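Local coordinates for protein DyP-type peroxidase (Pleurotus ostreatus, PDB 6FSL) that probably uses hydrogen peroxide to oxidise dyes and other substrates at a heme b cofactor, at residues I193-V198 with I354-Q359; L16-E21 with F137-C142. The protein carries 1 engineered substitution. All coordinates share one frame; numbering follows the deposited sequence.

Contact 1: residues I193-V198 with I354-Q359; sequences ISNPAV and IRRGIQ. With HEM (protoporphyrin IX containing Fe), chain C.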
loop_
_atom_site.group_PDB
_atom_site.type_symbol
_atom_site.label_atom_id
_atom_site.label_comp_id
_atom_site.label_asym_id
_atom_site.label_seq_id
_atom_site.Cartn_x
_atom_site.Cartn_y
_atom_site.Cartn_z
ATOM N N ILE A 193 7.767 7.420 1.562
ATOM C CA ILE A 193 9.009 7.897 0.970
ATOM C C ILE A 193 9.237 7.410 -0.474
ATOM O O ILE A 193 9.479 8.204 -1.360
ATOM C CB ILE A 193 10.201 7.529 1.846
ATOM C CG1 ILE A 193 10.032 8.192 3.222
ATOM C CG2 ILE A 193 11.501 8.012 1.207
ATOM C CD1 ILE A 193 11.037 7.721 4.253
ATOM N N SER A 194 9.146 6.113 -0.717
ATOM C CA SER A 194 9.513 5.578 -2.015
ATOM C C SER A 194 8.279 5.191 -2.829
ATOM O O SER A 194 7.600 4.237 -2.518
ATOM C CB SER A 194 10.454 4.389 -1.821
ATOM O OG SER A 194 11.069 4.003 -3.038
ATOM N N ASN A 195 7.982 5.946 -3.868
ATOM C CA ASN A 195 6.995 5.543 -4.853
ATOM C C ASN A 195 7.607 5.646 -6.253
ATOM O O ASN A 195 8.539 6.415 -6.451
ATOM C CB ASN A 195 5.760 6.430 -4.758
ATOM C CG ASN A 195 4.679 5.877 -3.831
ATOM O OD1 ASN A 195 3.883 6.655 -3.313
ATOM N ND2 ASN A 195 4.618 4.558 -3.637
ATOM N N PRO A 196 7.083 4.878 -7.228
ATOM C CA PRO A 196 7.651 4.971 -8.557
ATOM C C PRO A 196 7.254 6.279 -9.211
ATOM O O PRO A 196 6.118 6.729 -9.041
ATOM C CB PRO A 196 7.028 3.785 -9.296
ATOM C CG PRO A 196 5.724 3.565 -8.634
ATOM C CD PRO A 196 5.905 3.994 -7.197
ATOM N N ALA A 197 8.209 6.883 -9.908
ATOM C CA ALA A 197 7.950 8.018 -10.771
ATOM C C ALA A 197 7.362 7.460 -12.066
ATOM O O ALA A 197 7.815 6.430 -12.555
ATOM C CB ALA A 197 9.242 8.798 -11.054
ATOM N N VAL A 198 6.382 8.153 -12.633
ATOM C CA VAL A 198 5.718 7.716 -13.863
ATOM C C VAL A 198 6.052 8.580 -15.091
ATOM O O VAL A 198 5.784 9.791 -15.124
ATOM C CB VAL A 198 4.202 7.661 -13.642
ATOM C CG1 VAL A 198 3.492 7.084 -14.863
ATOM C CG2 VAL A 198 3.911 6.797 -12.426
ATOM N N ILE A 354 2.047 2.074 -6.518
ATOM C CA ILE A 354 1.906 3.386 -5.902
ATOM C C ILE A 354 1.066 3.213 -4.634
ATOM O O ILE A 354 -0.058 2.743 -4.690
ATOM C CB ILE A 354 1.225 4.391 -6.884
ATOM C CG1 ILE A 354 2.094 4.556 -8.136
ATOM C CG2 ILE A 354 0.974 5.746 -6.230
ATOM C CD1 ILE A 354 1.592 5.559 -9.151
ATOM N N ARG A 355 1.609 3.620 -3.497
ATOM C CA ARG A 355 0.929 3.504 -2.216
ATOM C C ARG A 355 0.313 4.829 -1.817
ATOM O O ARG A 355 0.906 5.886 -1.997
ATOM C CB ARG A 355 1.894 3.039 -1.152
ATOM C CG ARG A 355 2.430 1.658 -1.464
ATOM C CD ARG A 355 3.469 1.239 -0.451
ATOM N NE ARG A 355 4.669 2.064 -0.590
ATOM C CZ ARG A 355 5.269 2.768 0.366
ATOM N NH1 ARG A 355 4.856 2.759 1.619
ATOM N NH2 ARG A 355 6.347 3.470 0.048
ATOM N N ARG A 356 -0.906 4.751 -1.301
ATOM C CA ARG A 356 -1.621 5.914 -0.775
ATOM C C ARG A 356 -2.193 5.554 0.595
ATOM O O ARG A 356 -3.362 5.771 0.865
ATOM C CB ARG A 356 -2.749 6.328 -1.723
ATOM C CG ARG A 356 -2.305 6.617 -3.134
ATOM C CD ARG A 356 -1.406 7.847 -3.256
ATOM N NE ARG A 356 -1.154 8.120 -4.674
ATOM C CZ ARG A 356 -0.093 8.727 -5.213
ATOM N NH1 ARG A 356 0.883 9.187 -4.473
ATOM N NH2 ARG A 356 -0.043 8.870 -6.541
ATOM N N GLY A 357 -1.342 5.027 1.455
ATOM C CA GLY A 357 -1.768 4.581 2.776
ATOM C C GLY A 357 -2.142 5.720 3.710
ATOM O O GLY A 357 -1.550 6.776 3.645
ATOM N N ILE A 358 -3.146 5.515 4.560
ATOM C CA ILE A 358 -3.346 6.393 5.727
ATOM C C ILE A 358 -3.479 5.566 7.015
ATOM O O ILE A 358 -4.082 4.472 7.020
ATOM C CB ILE A 358 -4.530 7.381 5.543
ATOM C CG1 ILE A 358 -4.502 8.466 6.640
ATOM C CG2 ILE A 358 -5.868 6.645 5.497
ATOM C CD1 ILE A 358 -5.321 9.691 6.298
ATOM N N GLN A 359 -2.924 6.105 8.102
ATOM C CA GLN A 359 -2.994 5.466 9.410
ATOM C C GLN A 359 -4.432 5.504 9.926
ATOM O O GLN A 359 -5.248 6.266 9.472
ATOM C CB GLN A 359 -2.103 6.197 10.435
ATOM C CG GLN A 359 -0.643 6.507 10.056
ATOM C CD GLN A 359 -0.415 7.917 9.535
ATOM O OE1 GLN A 359 -1.155 8.410 8.708
ATOM N NE2 GLN A 359 0.623 8.555 10.010
HETATM C CHA HEM C . 7.744 0.797 2.028
HETATM C CHB HEM C . 5.747 0.109 6.338
HETATM C CHC HEM C . 2.433 -2.891 4.376
HETATM C CHD HEM C . 4.855 -2.589 0.202
HETATM C C1A HEM C . 7.460 0.899 3.376
HETATM C C2A HEM C . 8.191 1.703 4.307
HETATM C C3A HEM C . 7.619 1.485 5.512
HETATM C C4A HEM C . 6.562 0.551 5.336
HETATM C CMA HEM C . 8.021 2.122 6.847
HETATM C CAA HEM C . 9.389 2.583 4.071
HETATM C CBA HEM C . 9.083 4.060 3.822
HETATM C CGA HEM C . 8.573 4.236 2.429
HETATM O O1A HEM C . 9.297 4.012 1.463
HETATM O O2A HEM C . 7.394 4.586 2.230
HETATM C C1B HEM C . 4.635 -0.746 6.169
HETATM C C2B HEM C . 3.724 -1.068 7.224
HETATM C C3B HEM C . 2.783 -1.916 6.703
HETATM C C4B HEM C . 3.146 -2.079 5.263
HETATM C CMB HEM C . 3.802 -0.589 8.651
HETATM C CAB HEM C . 1.603 -2.566 7.348
HETATM C CBB HEM C . 1.223 -2.443 8.605
HETATM C C1C HEM C . 2.803 -3.110 3.042
HETATM C C2C HEM C . 2.167 -3.965 2.114
HETATM C C3C HEM C . 2.871 -3.870 0.903
HETATM C C4C HEM C . 3.949 -2.965 1.134
HETATM C CMC HEM C . 0.932 -4.794 2.388
HETATM C CAC HEM C . 2.691 -4.623 -0.357
HETATM C CBC HEM C . 2.085 -5.809 -0.433
HETATM C C1D HEM C . 5.795 -1.603 0.387
HETATM C C2D HEM C . 6.618 -1.128 -0.758
HETATM C C3D HEM C . 7.406 -0.193 -0.219
HETATM C C4D HEM C . 7.072 -0.089 1.202
HETATM C CMD HEM C . 6.606 -1.564 -2.243
HETATM C CAD HEM C . 8.404 0.587 -0.993
HETATM C CBD HEM C . 9.710 -0.143 -1.205
HETATM C CGD HEM C . 10.680 0.860 -1.806
HETATM O O1D HEM C . 11.741 1.127 -1.156
HETATM O O2D HEM C . 10.382 1.420 -2.920
HETATM N NA HEM C . 6.518 0.142 4.051
HETATM N NB HEM C . 4.281 -1.404 5.065
HETATM N NC HEM C . 3.921 -2.575 2.445
HETATM N ND HEM C . 6.130 -0.994 1.539
HETATM FE FE HEM C . 5.260 -1.182 3.223
HETATM O O HOH W 1 5.436 2.149 -3.604
#

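Contact 2: residues L16-E21 with F137-C142; sequences LPKRTE and FVAGDC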
loop_
_atom_site.group_PDB
_atom_site.type_symbol
_atom_site.label_atom_id
_atom_site.label_comp_id
_atom_site.label_asym_id
_atom_site.label_seq_id
_atom_site.Cartn_x
_atom_site.Cartn_y
_atom_site.Cartn_z
ATOM N N LEU A 16 -4.408 12.054 -3.368
ATOM C CA LEU A 16 -5.300 13.016 -2.728
ATOM C C LEU A 16 -4.632 13.489 -1.447
ATOM O O LEU A 16 -4.293 12.656 -0.590
ATOM C CB LEU A 16 -6.654 12.383 -2.411
ATOM C CG LEU A 16 -7.368 11.694 -3.570
ATOM C CD1 LEU A 16 -8.570 10.899 -3.077
ATOM C CD2 LEU A 16 -7.759 12.690 -4.638
ATOM N N PRO A 17 -4.437 14.820 -1.297
ATOM C CA PRO A 17 -3.783 15.287 -0.062
ATOM C C PRO A 17 -4.754 15.127 1.119
ATOM O O PRO A 17 -5.957 15.302 0.959
ATOM C CB PRO A 17 -3.440 16.741 -0.373
ATOM C CG PRO A 17 -4.439 17.167 -1.395
ATOM C CD PRO A 17 -4.884 15.945 -2.145
ATOM N N LYS A 18 -4.238 14.766 2.285
ATOM C CA LYS A 18 -5.109 14.302 3.358
ATOM C C LYS A 18 -4.479 14.355 4.737
ATOM O O LYS A 18 -3.343 14.016 4.886
ATOM C CB LYS A 18 -5.559 12.856 3.062
ATOM C CG LYS A 18 -4.407 11.868 2.813
ATOM C CD LYS A 18 -4.911 10.617 2.122
ATOM C CE LYS A 18 -3.809 9.613 1.877
ATOM N NZ LYS A 18 -4.351 8.311 1.412
ATOM N N ARG A 19 -5.238 14.846 5.711
ATOM C CA ARG A 19 -5.002 14.611 7.146
ATOM C C ARG A 19 -6.019 13.566 7.686
ATOM O O ARG A 19 -5.823 12.943 8.721
ATOM C CB ARG A 19 -5.063 15.953 7.910
ATOM C CG ARG A 19 -4.123 17.015 7.301
ATOM C CD ARG A 19 -3.821 18.241 8.178
ATOM N NE ARG A 19 -3.426 17.846 9.532
ATOM C CZ ARG A 19 -4.253 17.749 10.585
ATOM N NH1 ARG A 19 -3.775 17.306 11.756
ATOM N NH2 ARG A 19 -5.553 18.063 10.490
ATOM N N THR A 20 -7.093 13.378 6.933
ATOM C CA THR A 20 -8.109 12.397 7.240
ATOM C C THR A 20 -8.825 11.984 5.957
ATOM O O THR A 20 -8.757 12.683 4.934
ATOM C CB THR A 20 -9.087 12.951 8.277
ATOM O OG1 THR A 20 -9.957 11.910 8.717
ATOM C CG2 THR A 20 -9.881 14.115 7.695
ATOM N N GLU A 21 -9.447 10.816 5.991
ATOM C CA GLU A 21 -9.994 10.222 4.774
ATOM C C GLU A 21 -10.969 9.178 5.182
ATOM O O GLU A 21 -10.702 8.488 6.138
ATOM C CB GLU A 21 -8.870 9.627 3.919
ATOM C CG GLU A 21 -9.332 8.873 2.676
ATOM C CD GLU A 21 -8.194 8.468 1.756
ATOM O OE1 GLU A 21 -8.430 8.567 0.528
ATOM O OE2 GLU A 21 -7.081 8.063 2.229
ATOM N N PHE A 137 -14.503 7.197 -1.758
ATOM C CA PHE A 137 -13.660 7.761 -0.714
ATOM C C PHE A 137 -13.382 9.246 -0.863
ATOM O O PHE A 137 -13.233 9.779 -1.981
ATOM C CB PHE A 137 -12.379 6.953 -0.476
ATOM C CG PHE A 137 -11.520 6.723 -1.682
ATOM C CD1 PHE A 137 -11.875 5.786 -2.643
ATOM C CD2 PHE A 137 -10.272 7.351 -1.800
ATOM C CE1 PHE A 137 -11.039 5.535 -3.746
ATOM C CE2 PHE A 137 -9.435 7.114 -2.902
ATOM C CZ PHE A 137 -9.820 6.203 -3.874
ATOM N N VAL A 138 -13.336 9.897 0.290
ATOM C CA VAL A 138 -13.205 11.316 0.376
ATOM C C VAL A 138 -12.143 11.666 1.386
ATOM O O VAL A 138 -12.221 11.233 2.533
ATOM C CB VAL A 138 -14.521 12.003 0.829
ATOM C CG1 VAL A 138 -14.368 13.532 0.771
ATOM C CG2 VAL A 138 -15.699 11.520 -0.008
ATOM N N ALA A 139 -11.219 12.523 0.962
ATOM C CA ALA A 139 -9.983 12.849 1.676
ATOM C C ALA A 139 -9.777 14.376 1.748
ATOM O O ALA A 139 -9.865 15.067 0.735
ATOM C CB ALA A 139 -8.806 12.204 0.944
ATOM N N GLY A 140 -9.478 14.892 2.937
ATOM C CA GLY A 140 -9.273 16.339 3.115
ATOM C C GLY A 140 -8.554 16.687 4.388
ATOM O O GLY A 140 -7.946 15.825 5.024
ATOM N N ASP A 141 -8.636 17.965 4.748
ATOM C CA ASP A 141 -7.880 18.535 5.870
ATOM C C ASP A 141 -8.504 18.247 7.235
ATOM O O ASP A 141 -7.795 18.283 8.217
ATOM C CB ASP A 141 -7.707 20.058 5.690
ATOM C CG ASP A 141 -6.637 20.682 6.643
ATOM O OD1 ASP A 141 -5.408 20.435 6.443
ATOM O OD2 ASP A 141 -7.025 21.457 7.576
ATOM N N CYS A 142 -9.807 17.985 7.326
ATOM C CA CYS A 142 -10.431 17.805 8.644
ATOM C C CYS A 142 -11.759 17.118 8.528
ATOM O O CYS A 142 -12.294 16.978 7.431
ATOM C CB CYS A 142 -10.620 19.135 9.382
ATOM S SG CYS A 142 -11.851 20.156 8.578
HETATM O O HOH W 2 -7.951 15.893 -0.957
#

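Contact 1: residues I193-V198 with I354-Q359
The heme pocket of this DyP-type peroxidase is where Ser194 and Arg355 meet around a heme propionate, the guanidinium lying over a face of the porphyrin. Residues 193-194 sit beside the propionates, in a loop that runs on toward the short strand 197-198. Residues 354-359 belong to an edge strand of the large antiparallel sheet. Arg355 NH2 donates to Ser194 O at 3.0 Å, with an angle of 155° at the hydrogen. The oxygen lies near the guanidinium plane, but the nitrogen sits above the carbonyl plane. The same NH2 gives a second bond to heme O2A (2.7 Å, 163°), and NH1 adds a weak one to that oxygen. The Arg355 chain bends at chi3 (-68°), which lays the guanidinium over a pyrrole of the heme, with heme C4D 3.5 Å from CZ. NH1 also forms a salt bridge with Asp191. The loop grips both propionates itself. Ile193 N donates to O2A and Ser194 N to O1A, while Ser194 OG reaches O2D of the other propionate at 2.7 Å. Arg336 and the backbone N of Gly192 also hydrogen-bond to the heme. A water accepts from Arg355 NE at 3.1 Å and lies within reach of Ser194 O. Farther along, Ile354 packs against Pro196 and Val198 with its longer branch. Its CG1 meets Pro196 CG at 3.8 Å, and its CD1 lies 4.2 Å from Val198 CG2.

Contact 2: residues L16-E21 with F137-C142
A classic beta bulge joins the start of strand 20-28 to the end of strand 134-140 in the ferredoxin-like domain of this peroxidase. Arg19 and Thr20 both face Gly140, whose O accepts from Arg19 N and from Thr20 N. Gly140 N returns a bond to Thr20 O at 3.1 Å. Next comes the non-hydrogen-bonded pair Glu21 and Ala139. Glu21 has CG anti to its backbone N (chi1 175°). The extended chain carries CB and CG past Ala139 CB and brings OE1 to the edge of the Phe137 ring, 3.2 Å from CD2. The carboxylate and ring planes are 58° apart. Lys18 NZ meets Glu21 OE2 on its syn side at 2.9 Å in a salt bridge; Arg356 O is a second partner. With an alanine here in place of Glu21, the Lys18 ammonium would probably be left without its charged mate, and a gap would probably open beside the Phe137 ring edge. Leu16 crosses Phe137 at about a right angle, with CD1 3.9 Å from CE2. On the opposite face, Thr20 CG2 lies 3.6 Å from Cys142 C. Arg19 runs beside Asp141; its chain bends at chi3 (49°), and NH2 bonds to Asp141 O at 3.2 Å.

From the N terminus, residues 16-21 come first, and contact 2 closes a loop when the chain returns at 137-142. Contact 1 opens later at 193-198 and closes at 354-359. The two loops are therefore in series and neither nest nor cross. Contact 2 pairs neighbouring strands in the N-terminal half of the fold. Contact 1 ties a propionate-binding loop to strand 354-360 in the C-terminal part. Both reach the same antiparallel sheet, and their centres are about 15 Å apart. They touch directly: Lys18 NZ lies 2.8 Å from Arg356 O, a probable hydrogen bond, and Ile358 CD1 packs on Thr20 CA at 4.0 Å.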